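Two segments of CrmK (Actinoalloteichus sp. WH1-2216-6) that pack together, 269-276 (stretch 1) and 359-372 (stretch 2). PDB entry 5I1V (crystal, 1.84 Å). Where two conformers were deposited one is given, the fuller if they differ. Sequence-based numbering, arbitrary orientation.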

# COMPACT_ATOMS: atom_id res chain seq x y z
N GLU A 269 20.76 -4.23 -5.33
CA GLU A 269 20.40 -2.95 -5.91
C GLU A 269 21.64 -2.08 -5.88
O GLU A 269 22.11 -1.70 -4.81
CB GLU A 269 19.33 -2.24 -5.09
CG GLU A 269 18.03 -2.98 -4.98
CD GLU A 269 16.92 -2.13 -4.35
OE1 GLU A 269 16.52 -2.44 -3.21
OE2 GLU A 269 16.47 -1.14 -5.00
N CYS A 270 22.12 -1.75 -7.06
CA CYS A 270 23.27 -0.88 -7.18
C CYS A 270 22.85 0.54 -7.52
O CYS A 270 22.84 0.92 -8.67
CB CYS A 270 24.16 -1.42 -8.29
SG CYS A 270 24.62 -3.14 -8.01
N PHE A 271 22.50 1.28 -6.48
CA PHE A 271 22.15 2.67 -6.56
C PHE A 271 23.32 3.54 -7.00
O PHE A 271 24.50 3.22 -6.74
CB PHE A 271 21.72 3.17 -5.21
CG PHE A 271 20.44 2.56 -4.68
CD1 PHE A 271 19.21 2.95 -5.19
CD2 PHE A 271 20.47 1.67 -3.63
CE1 PHE A 271 18.03 2.41 -4.68
CE2 PHE A 271 19.31 1.16 -3.09
CZ PHE A 271 18.08 1.53 -3.61
N HIS A 272 22.97 4.66 -7.62
CA HIS A 272 23.90 5.74 -7.83
C HIS A 272 24.42 6.21 -6.48
O HIS A 272 23.72 6.15 -5.45
CB HIS A 272 23.24 6.90 -8.58
CG HIS A 272 24.17 8.03 -8.84
ND1 HIS A 272 24.23 9.15 -8.04
CD2 HIS A 272 25.10 8.21 -9.81
CE1 HIS A 272 25.18 9.96 -8.49
NE2 HIS A 272 25.72 9.41 -9.56
N ARG A 273 25.66 6.70 -6.50
CA ARG A 273 26.37 7.14 -5.31
C ARG A 273 25.55 8.06 -4.41
O ARG A 273 25.62 7.96 -3.18
CB ARG A 273 27.69 7.85 -5.73
CG ARG A 273 28.44 8.54 -4.58
CD ARG A 273 29.89 8.88 -4.93
NE ARG A 273 30.86 8.16 -4.11
CZ ARG A 273 31.82 7.39 -4.61
NH1 ARG A 273 31.93 7.29 -5.91
NH2 ARG A 273 32.66 6.73 -3.82
N SER A 274 24.79 8.97 -5.01
CA SER A 274 24.00 9.93 -4.24
C SER A 274 23.01 9.28 -3.32
O SER A 274 22.53 9.95 -2.42
CB SER A 274 23.25 10.89 -5.15
OG SER A 274 22.37 10.20 -6.01
N ALA A 275 22.68 7.99 -3.52
CA ALA A 275 21.87 7.26 -2.54
C ALA A 275 22.64 6.92 -1.28
O ALA A 275 22.02 6.68 -0.25
CB ALA A 275 21.29 5.97 -3.14
N GLY A 276 23.97 6.85 -1.34
CA GLY A 276 24.77 6.57 -0.13
C GLY A 276 25.11 5.11 0.16
O GLY A 276 25.95 4.85 1.01
N ALA A 359 29.75 0.55 -15.58
CA ALA A 359 28.62 0.80 -14.69
C ALA A 359 29.09 1.63 -13.56
O ALA A 359 28.47 2.63 -13.23
CB ALA A 359 28.05 -0.49 -14.15
N TYR A 360 30.23 1.25 -12.97
CA TYR A 360 30.80 2.06 -11.86
C TYR A 360 30.92 3.53 -12.24
O TYR A 360 30.56 4.42 -11.46
CB TYR A 360 32.12 1.51 -11.38
CG TYR A 360 32.59 2.16 -10.09
CD1 TYR A 360 32.04 1.79 -8.87
CD2 TYR A 360 33.57 3.15 -10.11
CE1 TYR A 360 32.48 2.39 -7.68
CE2 TYR A 360 33.99 3.76 -8.94
CZ TYR A 360 33.47 3.38 -7.73
OH TYR A 360 33.92 4.02 -6.58
N ARG A 361 31.37 3.78 -13.46
CA ARG A 361 31.61 5.14 -13.92
C ARG A 361 30.36 6.01 -13.88
O ARG A 361 30.40 7.15 -13.43
CB ARG A 361 32.16 5.12 -15.35
CG ARG A 361 32.72 6.45 -15.82
CD ARG A 361 31.70 7.32 -16.56
NE ARG A 361 31.81 7.13 -18.01
CZ ARG A 361 31.61 8.09 -18.91
NH1 ARG A 361 31.28 9.33 -18.55
NH2 ARG A 361 31.75 7.79 -20.20
N HIS A 362 29.24 5.47 -14.38
CA HIS A 362 27.96 6.16 -14.32
C HIS A 362 27.34 6.15 -12.92
O HIS A 362 26.71 7.12 -12.50
CB HIS A 362 27.01 5.53 -15.34
CG HIS A 362 27.44 5.72 -16.76
ND1 HIS A 362 27.27 6.92 -17.43
CD2 HIS A 362 28.09 4.90 -17.61
CE1 HIS A 362 27.77 6.81 -18.65
NE2 HIS A 362 28.28 5.60 -18.78
N LEU A 363 27.51 5.05 -12.18
CA LEU A 363 27.02 5.00 -10.77
C LEU A 363 27.79 5.88 -9.77
O LEU A 363 27.20 6.29 -8.78
CB LEU A 363 27.00 3.56 -10.26
CG LEU A 363 26.04 2.61 -11.00
CD1 LEU A 363 26.39 1.17 -10.63
CD2 LEU A 363 24.59 2.92 -10.65
N SER A 364 29.08 6.16 -10.00
CA SER A 364 29.75 7.15 -9.12
C SER A 364 29.83 8.59 -9.66
O SER A 364 30.21 9.50 -8.92
CB SER A 364 31.17 6.71 -8.76
OG SER A 364 31.90 6.48 -9.92
N ARG A 365 29.49 8.80 -10.94
CA ARG A 365 29.53 10.12 -11.58
C ARG A 365 29.03 11.18 -10.58
O ARG A 365 27.86 11.16 -10.17
CB ARG A 365 28.63 10.12 -12.85
CG ARG A 365 29.26 10.77 -14.09
CD ARG A 365 28.50 10.42 -15.37
NE ARG A 365 27.21 11.12 -15.49
CZ ARG A 365 26.33 10.94 -16.49
NH1 ARG A 365 26.57 10.08 -17.48
NH2 ARG A 365 25.18 11.62 -16.50
N ALA A 366 29.89 12.09 -10.15
CA ALA A 366 29.46 13.13 -9.19
C ALA A 366 28.71 14.30 -9.81
O ALA A 366 28.09 15.08 -9.12
CB ALA A 366 30.65 13.62 -8.37
N ASP A 367 28.74 14.45 -11.13
CA ASP A 367 27.97 15.51 -11.79
C ASP A 367 26.46 15.15 -11.92
O ASP A 367 25.70 15.85 -12.60
CB ASP A 367 28.58 15.85 -13.17
CG ASP A 367 28.48 14.68 -14.18
OD1 ASP A 367 27.86 13.65 -13.86
OD2 ASP A 367 29.03 14.79 -15.31
N TYR A 368 26.04 14.06 -11.30
CA TYR A 368 24.64 13.63 -11.38
C TYR A 368 24.15 13.46 -9.95
O TYR A 368 24.92 13.13 -9.06
CB TYR A 368 24.55 12.31 -12.14
CG TYR A 368 23.15 11.74 -12.26
CD1 TYR A 368 22.19 12.35 -13.07
CD2 TYR A 368 22.79 10.57 -11.59
CE1 TYR A 368 20.91 11.83 -13.18
CE2 TYR A 368 21.51 10.04 -11.69
CZ TYR A 368 20.57 10.67 -12.50
OH TYR A 368 19.27 10.16 -12.63
N HIS A 369 22.88 13.71 -9.71
CA HIS A 369 22.33 13.47 -8.38
C HIS A 369 20.92 12.88 -8.53
O HIS A 369 20.04 13.46 -9.17
CB HIS A 369 22.33 14.74 -7.53
CG HIS A 369 21.63 14.59 -6.21
ND1 HIS A 369 20.26 14.59 -6.09
CD2 HIS A 369 22.11 14.42 -4.95
CE1 HIS A 369 19.92 14.43 -4.82
NE2 HIS A 369 21.03 14.32 -4.11
N CYS A 370 20.73 11.70 -7.97
CA CYS A 370 19.42 11.11 -7.93
C CYS A 370 19.51 9.84 -7.12
O CYS A 370 20.00 8.80 -7.61
CB CYS A 370 18.90 10.86 -9.35
SG CYS A 370 17.30 10.03 -9.44
N PRO A 371 19.11 9.92 -5.86
CA PRO A 371 19.24 8.78 -4.97
C PRO A 371 18.30 7.63 -5.39
O PRO A 371 18.51 6.50 -4.95
CB PRO A 371 18.82 9.33 -3.60
CG PRO A 371 18.77 10.79 -3.74
CD PRO A 371 18.53 11.09 -5.18
N SER A 372 17.29 7.90 -6.22
CA SER A 372 16.50 6.80 -6.81
C SER A 372 17.09 6.10 -8.02
O SER A 372 16.58 5.07 -8.42
CB SER A 372 15.12 7.28 -7.19
OG SER A 372 14.58 7.88 -6.05

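Stretch 2 enters as the end of a helix, and its first contribution is marginal: Tyr360 points its CA-to-CB bond away, yet its OH comes within 3.9 Å of Arg273 NH1. Leu363 does far more. Its side chain covers the end of the strand, with CD1 4.1 Å from Cys270 CB and CD2 3.3 Å from Cys270 O, so a branched apolar residue fills buried space beside a small one. Its carbonyl, near the helix end, accepts a hydrogen bond from Arg273 N (Arg273 N to Leu363 O, 2.8 Å), tying backbone to backbone as stretch 1 enters its 3-10 segment.

The next carbonyl to be used is that of Arg365, which opens a type I turn and receives His272 NE2 (NE2 to Arg365 O, 2.8 Å). The turn is braced by a salt bridge from Arg365 NE to Asp367 OD1, 3.1 Å. Tyr368, closing it, sets its ring edge against the His272 face, planes perpendicular and centroids 5.1 Å apart. Buried His272 suits this site because its other nitrogen is also engaged: ND1 hydrogen-bonds Ser274 OG at 2.9 Å.

That hydroxyl then lies over one face of His369 and accepts Cys370 N (N to Ser274 OG, 3.0 Å). Pro371 finishes the contact, its CB 4.2 Å from Ala275 CB, where a small methyl permits close backbone approach.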